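Local coordinates for MccB protein (Escherichia coli, PDB 3H5N) that initiates biosynthesis of the peptide antibiotic microcin C7, binding ATP as a bacterial relative of ubiquitin-activating E1 enzymes and probably transferring its nucleotidyl group in N-P bond formation, at residues L158-L163 against T293-N298; N92-R97 against K183-I188. All coordinates share one frame; numbering follows the deposited sequence.

Contact 1: residues L158-L163 against T293-N298; sequences LTRQVL and TFAPVN. With ATP (adenosine-5'-triphosphate), chain G.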
loop_
_atom_site.group_PDB
_atom_site.type_symbol
_atom_site.label_atom_id
_atom_site.label_comp_id
_atom_site.label_asym_id
_atom_site.label_seq_id
_atom_site.Cartn_x
_atom_site.Cartn_y
_atom_site.Cartn_z
ATOM N N LEU A 158 14.745 9.796 -0.075
ATOM C CA LEU A 158 13.535 9.143 0.405
ATOM C C LEU A 158 13.714 7.735 0.967
ATOM O O LEU A 158 12.804 7.220 1.628
ATOM C CB LEU A 158 12.448 9.162 -0.675
ATOM C CG LEU A 158 12.100 10.554 -1.209
ATOM C CD1 LEU A 158 11.126 10.434 -2.376
ATOM C CD2 LEU A 158 11.545 11.482 -0.109
ATOM N N THR A 159 14.866 7.114 0.723
ATOM C CA THR A 159 15.086 5.770 1.249
ATOM C C THR A 159 15.114 5.732 2.794
ATOM O O THR A 159 14.619 4.776 3.375
ATOM C CB THR A 159 16.342 5.086 0.673
ATOM O OG1 THR A 159 17.510 5.824 1.053
ATOM C CG2 THR A 159 16.256 4.977 -0.845
ATOM N N ARG A 160 15.665 6.774 3.434
ATOM C CA ARG A 160 15.844 6.819 4.901
ATOM C C ARG A 160 15.113 7.978 5.548
ATOM O O ARG A 160 14.855 7.970 6.750
ATOM C CB ARG A 160 17.324 7.012 5.285
ATOM C CG ARG A 160 18.283 5.879 4.963
ATOM C CD ARG A 160 19.171 6.253 3.798
ATOM N NE ARG A 160 20.054 7.394 4.073
ATOM C CZ ARG A 160 20.302 8.368 3.193
ATOM N NH1 ARG A 160 19.714 8.361 1.995
ATOM N NH2 ARG A 160 21.120 9.367 3.514
ATOM N N GLN A 161 14.824 9.004 4.754
ATOM C CA GLN A 161 14.415 10.286 5.310
ATOM C C GLN A 161 12.906 10.332 5.430
ATOM O O GLN A 161 12.181 10.826 4.561
ATOM C CB GLN A 161 15.096 11.446 4.558
ATOM C CG GLN A 161 16.615 11.369 4.817
ATOM C CD GLN A 161 17.487 12.273 3.981
ATOM O OE1 GLN A 161 17.273 13.484 3.907
ATOM N NE2 GLN A 161 18.522 11.691 3.377
ATOM N N VAL A 162 12.464 9.757 6.542
ATOM C CA VAL A 162 11.093 9.299 6.754
ATOM C C VAL A 162 10.022 10.401 6.763
ATOM O O VAL A 162 8.840 10.124 6.499
ATOM C CB VAL A 162 11.004 8.442 8.072
ATOM C CG1 VAL A 162 11.146 9.306 9.335
ATOM C CG2 VAL A 162 9.724 7.579 8.121
ATOM N N LEU A 163 10.424 11.629 7.088
ATOM C CA LEU A 163 9.468 12.753 7.104
ATOM C C LEU A 163 9.199 13.330 5.727
ATOM O O LEU A 163 8.245 14.091 5.553
ATOM C CB LEU A 163 9.938 13.867 8.034
ATOM C CG LEU A 163 10.065 13.422 9.497
ATOM C CD1 LEU A 163 10.499 14.606 10.326
ATOM C CD2 LEU A 163 8.753 12.829 9.988
ATOM N N THR A 293 24.678 3.460 2.579
ATOM C CA THR A 293 23.460 3.717 3.343
ATOM C C THR A 293 22.427 2.594 3.179
ATOM O O THR A 293 22.306 1.957 2.114
ATOM C CB THR A 293 22.809 5.089 2.984
ATOM O OG1 THR A 293 22.592 5.176 1.572
ATOM C CG2 THR A 293 23.707 6.237 3.403
ATOM N N PHE A 294 21.682 2.380 4.252
ATOM C CA PHE A 294 20.695 1.318 4.355
ATOM C C PHE A 294 19.765 1.755 5.485
ATOM O O PHE A 294 20.226 1.947 6.607
ATOM C CB PHE A 294 21.416 0.009 4.682
ATOM C CG PHE A 294 20.531 -1.221 4.666
ATOM C CD1 PHE A 294 19.609 -1.423 3.653
ATOM C CD2 PHE A 294 20.669 -2.193 5.654
ATOM C CE1 PHE A 294 18.810 -2.563 3.639
ATOM C CE2 PHE A 294 19.869 -3.346 5.645
ATOM C CZ PHE A 294 18.946 -3.522 4.625
ATOM N N ALA A 295 18.480 1.971 5.192
ATOM C CA ALA A 295 17.546 2.509 6.213
ATOM C C ALA A 295 17.559 1.780 7.591
ATOM O O ALA A 295 17.637 2.428 8.625
ATOM C CB ALA A 295 16.117 2.633 5.651
ATOM N N PRO A 296 17.547 0.433 7.604
ATOM C CA PRO A 296 17.607 -0.253 8.907
ATOM C C PRO A 296 18.811 0.156 9.766
ATOM O O PRO A 296 18.648 0.350 10.975
ATOM C CB PRO A 296 17.684 -1.723 8.511
ATOM C CG PRO A 296 16.929 -1.756 7.204
ATOM C CD PRO A 296 17.480 -0.538 6.503
ATOM N N VAL A 297 19.982 0.325 9.139
ATOM C CA VAL A 297 21.202 0.744 9.842
ATOM C C VAL A 297 21.079 2.184 10.380
ATOM O O VAL A 297 21.304 2.436 11.572
ATOM C CB VAL A 297 22.463 0.610 8.931
ATOM C CG1 VAL A 297 23.658 1.267 9.569
ATOM C CG2 VAL A 297 22.763 -0.846 8.640
ATOM N N ASN A 298 20.745 3.116 9.482
ATOM C CA ASN A 298 20.341 4.485 9.840
ATOM C C ASN A 298 19.391 4.545 11.044
ATOM O O ASN A 298 19.609 5.307 11.994
ATOM C CB ASN A 298 19.620 5.140 8.641
ATOM C CG ASN A 298 19.113 6.564 8.952
ATOM O OD1 ASN A 298 17.974 6.774 9.423
ATOM N ND2 ASN A 298 19.957 7.541 8.683
HETATM P PG ATP G . 22.786 11.096 1.036
HETATM O O1G ATP G . 22.313 11.729 -0.249
HETATM O O2G ATP G . 22.481 9.620 1.147
HETATM O O3G ATP G . 24.195 11.437 1.463
HETATM P PB ATP G . 21.868 13.310 2.548
HETATM O O1B ATP G . 20.609 13.984 2.061
HETATM O O2B ATP G . 23.213 13.932 2.227
HETATM O O3B ATP G . 21.811 11.753 2.147
HETATM P PA ATP G . 22.668 12.426 5.132
HETATM O O1A ATP G . 21.862 11.191 5.496
HETATM O O2A ATP G . 24.079 12.306 4.618
HETATM O O3A ATP G . 21.730 13.274 4.143
HETATM O "O5'" ATP G . 22.702 13.400 6.419
HETATM C "C5'" ATP G . 23.641 14.470 6.537
HETATM C "C4'" ATP G . 22.858 15.768 6.587
HETATM O "O4'" ATP G . 23.647 16.740 7.272
HETATM C "C3'" ATP G . 22.530 16.332 5.204
HETATM O "O3'" ATP G . 21.173 16.824 5.210
HETATM C "C2'" ATP G . 23.516 17.477 5.014
HETATM O "O2'" ATP G . 22.970 18.569 4.266
HETATM C "C1'" ATP G . 23.813 17.898 6.445
HETATM N N9 ATP G . 25.197 18.391 6.590
HETATM C C8 ATP G . 26.324 17.727 6.262
HETATM N N7 ATP G . 27.415 18.476 6.551
HETATM C C5 ATP G . 26.973 19.640 7.065
HETATM C C6 ATP G . 27.593 20.881 7.575
HETATM N N6 ATP G . 28.934 21.001 7.569
HETATM N N1 ATP G . 26.784 21.866 8.031
HETATM C C2 ATP G . 25.434 21.744 8.034
HETATM N N3 ATP G . 24.796 20.645 7.580
HETATM C C4 ATP G . 25.505 19.583 7.094
HETATM O O HOH W 1 19.790 4.228 1.425
#

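Contact 2: residues N92-R97 against K183-I188; sequences NNRYSR and KRNSEI. With ATP (adenosine-5'-triphosphate), chain K.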
loop_
_atom_site.group_PDB
_atom_site.type_symbol
_atom_site.label_atom_id
_atom_site.label_comp_id
_atom_site.label_asym_id
_atom_site.label_seq_id
_atom_site.Cartn_x
_atom_site.Cartn_y
_atom_site.Cartn_z
ATOM N N ASN A 92 -5.463 8.899 28.651
ATOM C CA ASN A 92 -5.646 9.784 27.512
ATOM C C ASN A 92 -4.514 10.777 27.237
ATOM O O ASN A 92 -4.549 11.478 26.217
ATOM C CB ASN A 92 -6.961 10.547 27.663
ATOM C CG ASN A 92 -8.068 9.967 26.821
ATOM O OD1 ASN A 92 -7.869 8.985 26.102
ATOM N ND2 ASN A 92 -9.249 10.559 26.909
ATOM N N ASN A 93 -3.541 10.860 28.150
ATOM C CA ASN A 93 -2.366 11.706 27.961
ATOM C C ASN A 93 -1.651 11.215 26.719
ATOM O O ASN A 93 -1.441 10.011 26.574
ATOM C CB ASN A 93 -1.453 11.609 29.195
ATOM C CG ASN A 93 -0.292 12.599 29.169
ATOM O OD1 ASN A 93 0.539 12.597 28.269
ATOM N ND2 ASN A 93 -0.217 13.423 30.195
ATOM N N ARG A 94 -1.298 12.130 25.817
ATOM C CA ARG A 94 -0.587 11.752 24.593
ATOM C C ARG A 94 0.715 10.976 24.853
ATOM O O ARG A 94 1.129 10.148 24.026
ATOM C CB ARG A 94 -0.346 12.970 23.695
ATOM C CG ARG A 94 0.568 14.035 24.267
ATOM C CD ARG A 94 0.759 15.169 23.272
ATOM N NE ARG A 94 1.324 14.683 22.015
ATOM C CZ ARG A 94 0.997 15.143 20.813
ATOM N NH1 ARG A 94 0.120 16.140 20.706
ATOM N NH2 ARG A 94 1.571 14.624 19.719
ATOM N N TYR A 95 1.325 11.216 26.013
ATOM C CA TYR A 95 2.612 10.601 26.366
ATOM C C TYR A 95 2.478 9.351 27.232
ATOM O O TYR A 95 3.482 8.794 27.669
ATOM C CB TYR A 95 3.516 11.625 27.063
ATOM C CG TYR A 95 3.705 12.901 26.282
ATOM C CD1 TYR A 95 4.329 12.883 25.040
ATOM C CD2 TYR A 95 3.260 14.132 26.783
ATOM C CE1 TYR A 95 4.502 14.048 24.301
ATOM C CE2 TYR A 95 3.447 15.324 26.048
ATOM C CZ TYR A 95 4.065 15.263 24.805
ATOM O OH TYR A 95 4.273 16.389 24.045
ATOM N N SER A 96 1.242 8.913 27.463
ATOM C CA SER A 96 0.934 7.784 28.360
ATOM C C SER A 96 1.712 6.493 28.112
ATOM O O SER A 96 2.017 5.781 29.060
ATOM C CB SER A 96 -0.568 7.490 28.367
ATOM O OG SER A 96 -1.001 7.152 27.066
ATOM N N ARG A 97 2.050 6.181 26.862
ATOM C CA ARG A 97 2.858 4.970 26.641
ATOM C C ARG A 97 4.281 5.137 27.173
ATOM O O ARG A 97 4.828 4.224 27.822
ATOM C CB ARG A 97 2.842 4.529 25.171
ATOM C CG ARG A 97 1.453 4.265 24.615
ATOM C CD ARG A 97 0.671 3.261 25.448
ATOM N NE ARG A 97 -0.613 2.918 24.836
ATOM C CZ ARG A 97 -1.769 3.536 25.067
ATOM N NH1 ARG A 97 -1.852 4.565 25.905
ATOM N NH2 ARG A 97 -2.856 3.120 24.445
ATOM N N LYS A 183 2.949 18.815 12.622
ATOM C CA LYS A 183 1.785 17.978 12.301
ATOM C C LYS A 183 1.614 16.823 13.276
ATOM O O LYS A 183 0.493 16.383 13.537
ATOM C CB LYS A 183 1.887 17.446 10.874
ATOM C CG LYS A 183 1.491 18.471 9.811
ATOM C CD LYS A 183 1.934 18.025 8.417
ATOM C CE LYS A 183 1.404 16.656 8.094
ATOM N NZ LYS A 183 1.933 16.206 6.779
ATOM N N ARG A 184 2.733 16.341 13.822
ATOM C CA ARG A 184 2.724 15.229 14.772
ATOM C C ARG A 184 2.543 15.658 16.222
ATOM O O ARG A 184 1.876 14.978 16.999
ATOM C CB ARG A 184 3.987 14.376 14.586
ATOM C CG ARG A 184 3.821 13.399 13.430
ATOM C CD ARG A 184 5.165 12.949 12.864
ATOM N NE ARG A 184 5.026 12.093 11.695
ATOM C CZ ARG A 184 4.862 12.520 10.437
ATOM N NH1 ARG A 184 4.812 13.822 10.142
ATOM N NH2 ARG A 184 4.742 11.629 9.458
ATOM N N ASN A 185 3.138 16.791 16.574
ATOM C CA ASN A 185 2.993 17.360 17.903
ATOM C C ASN A 185 2.955 18.890 17.817
ATOM O O ASN A 185 3.990 19.551 17.677
ATOM C CB ASN A 185 4.124 16.874 18.833
ATOM C CG ASN A 185 3.833 17.145 20.308
ATOM O OD1 ASN A 185 2.948 17.934 20.651
ATOM N ND2 ASN A 185 4.585 16.497 21.186
ATOM N N SER A 186 1.741 19.440 17.870
ATOM C CA SER A 186 1.539 20.886 17.853
ATOM C C SER A 186 1.723 21.542 19.237
ATOM O O SER A 186 1.573 22.759 19.381
ATOM C CB SER A 186 0.156 21.212 17.287
ATOM O OG SER A 186 -0.832 20.460 17.965
ATOM N N GLU A 187 2.071 20.748 20.244
ATOM C CA GLU A 187 2.312 21.267 21.581
ATOM C C GLU A 187 3.756 21.720 21.820
ATOM O O GLU A 187 4.077 22.255 22.892
ATOM C CB GLU A 187 1.900 20.241 22.640
ATOM C CG GLU A 187 0.394 20.182 22.833
ATOM C CD GLU A 187 -0.083 18.872 23.440
ATOM O OE1 GLU A 187 0.336 18.551 24.580
ATOM O OE2 GLU A 187 -0.906 18.177 22.783
ATOM N N ILE A 188 4.629 21.519 20.839
ATOM C CA ILE A 188 6.022 21.955 20.989
ATOM C C ILE A 188 6.399 23.084 20.041
ATOM O O ILE A 188 5.646 23.430 19.142
ATOM C CB ILE A 188 7.015 20.787 20.790
ATOM C CG1 ILE A 188 6.987 20.320 19.333
ATOM C CG2 ILE A 188 6.699 19.648 21.759
ATOM C CD1 ILE A 188 7.994 19.250 19.006
HETATM P PG ATP K . -1.113 0.617 22.125
HETATM O O1G ATP K . -2.511 1.036 22.498
HETATM O O2G ATP K . -0.022 1.578 22.511
HETATM O O3G ATP K . -0.740 -0.834 22.351
HETATM P PB ATP K . -1.768 -0.017 19.364
HETATM O O1B ATP K . -2.701 0.917 18.641
HETATM O O2B ATP K . -2.318 -1.313 19.914
HETATM O O3B ATP K . -1.040 0.835 20.516
HETATM P PA ATP K . 0.679 -1.286 18.630
HETATM O O1A ATP K . 1.983 -0.537 18.517
HETATM O O2A ATP K . 0.343 -2.100 19.842
HETATM O O3A ATP K . -0.562 -0.297 18.324
HETATM O "O5'" ATP K . 0.624 -2.238 17.341
HETATM C "C5'" ATP K . -0.170 -3.416 17.271
HETATM C "C4'" ATP K . -1.076 -3.266 16.051
HETATM O "O4'" ATP K . -1.493 -4.563 15.603
HETATM C "C3'" ATP K . -2.316 -2.431 16.354
HETATM O "O3'" ATP K . -2.483 -1.458 15.307
HETATM C "C2'" ATP K . -3.442 -3.452 16.409
HETATM O "O2'" ATP K . -4.672 -2.950 15.891
HETATM C "C1'" ATP K . -2.918 -4.595 15.545
HETATM N N9 ATP K . -3.404 -5.884 16.049
HETATM C C8 ATP K . -3.214 -6.419 17.276
HETATM N N7 ATP K . -3.829 -7.630 17.354
HETATM C C5 ATP K . -4.428 -7.860 16.172
HETATM C C6 ATP K . -5.248 -8.935 15.570
HETATM N N6 ATP K . -5.568 -10.041 16.273
HETATM N N1 ATP K . -5.658 -8.771 14.291
HETATM C C2 ATP K . -5.360 -7.672 13.565
HETATM N N3 ATP K . -4.623 -6.658 14.045
HETATM C C4 ATP K . -4.141 -6.706 15.316
HETATM O O HOH W 2 3.702 18.604 25.186
#

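Contact 1: residues L158-L163 against T293-N298
Arg160 lies across the start of helix 295-314, its CG packed 3.7 Å from Ala295 CA and 4.0 Å from Asn298 CB. The chain starts with CG anti to the carbonyl carbon (chi1 -67°); bends at chi2 and chi3 then bring the guanidinium to the triphosphate of the bound ATP. Thr293 crosses this arm at about a right angle, its CG2 over one guanidinium face, near the rim. At the edge, NH1 makes a long, weak but straight bond to Thr159 OG1 (3.5 Å, 178°), and NH2 donates a fairly straight one to O3B of ATP (2.8 Å, 161°), with two weaker, bent bonds to O2G and O1A. Gln161, whose CB points away from residues 293-298, adds a weak bond from NE2 to O1B. Ala295 CB touches Thr159 O at 3.5 Å, a carbonyl bonded to Thr139 of the second subunit. No direct hydrogen bond joins the segments; one water links Thr159 OG1 and Thr293 OG1. The contact lines the ATP pocket of the Rossmann-like ThiF/E1-type domain, where Asn298 packs on Tyr242. The helix start and the Thr293 methyl pack a buried arginine whose charge probably offsets that of the phosphates and helps fix the bend of the triphosphate.

Contact 2: residues N92-R97 against K183-I188
Arg94 stacks its guanidinium on the side-chain amide of Asn185, the two planes 8° apart, with Asn185 OD1 over the centre of the face, 3.3 Å above the plane. Arg94 NH1 and this OD1 are close, but the angle is too poor for a hydrogen bond. Apolar packing comes from Arg94 CG, which, placed between backbone N and carbonyl carbon (chi1 65°), lies 3.5 Å over the centre of the Tyr95 ring. A salt bridge runs from Arg94 NH1 to Glu187 OE2 (3.1 Å), met from above the steeply turned carboxylate; NH1 has a stronger partner in Glu166 of the second subunit, a second salt bridge. Among the hydrogen bonds, Asn185 OD1 accepts from Glu187 N (3.0 Å), closing an Asx turn just past helix 173-184, while Asn93 OD1 caps Tyr95 N in the turn leading into helix 96-104; the contact joins these two helix ends. Arg94 NH2 donates in plane to a lone pair of Arg184 O (2.8 Å). Asn185 ND2 donates, with the hydroxyl near the amide plane, to Tyr95 OH (2.9 Å, 164°), and also to Ala138 O of helix 128-140. A water binds Tyr95 OH at 2.6 Å. Farther along, Arg97 NE and NH2 grip O2G and O1G of the ATP held mainly by the second subunit.

Contacts 1 and 2 lie 24 Å apart between centres, and their segments alternate along the chain, yet they meet where Leu163 CD2 packs 3.9 Å from Arg184 CZ. Each serves a different ATP site: residues 158-163 reach the nucleotide of their own chain, whereas segment 92-97 sends Arg97 to the one bound by the second subunit. The arrangement is reciprocal between the two subunits, since Arg97 of the second subunit bonds the ATP beside Arg160. Partner residues of each contact also pair across the interface: Val162 O of one chain accepts from Arg184 NH2 of the other, and Thr293 packs against Arg97 of the second subunit. Both nucleotide sites are therefore shared between the two subunits.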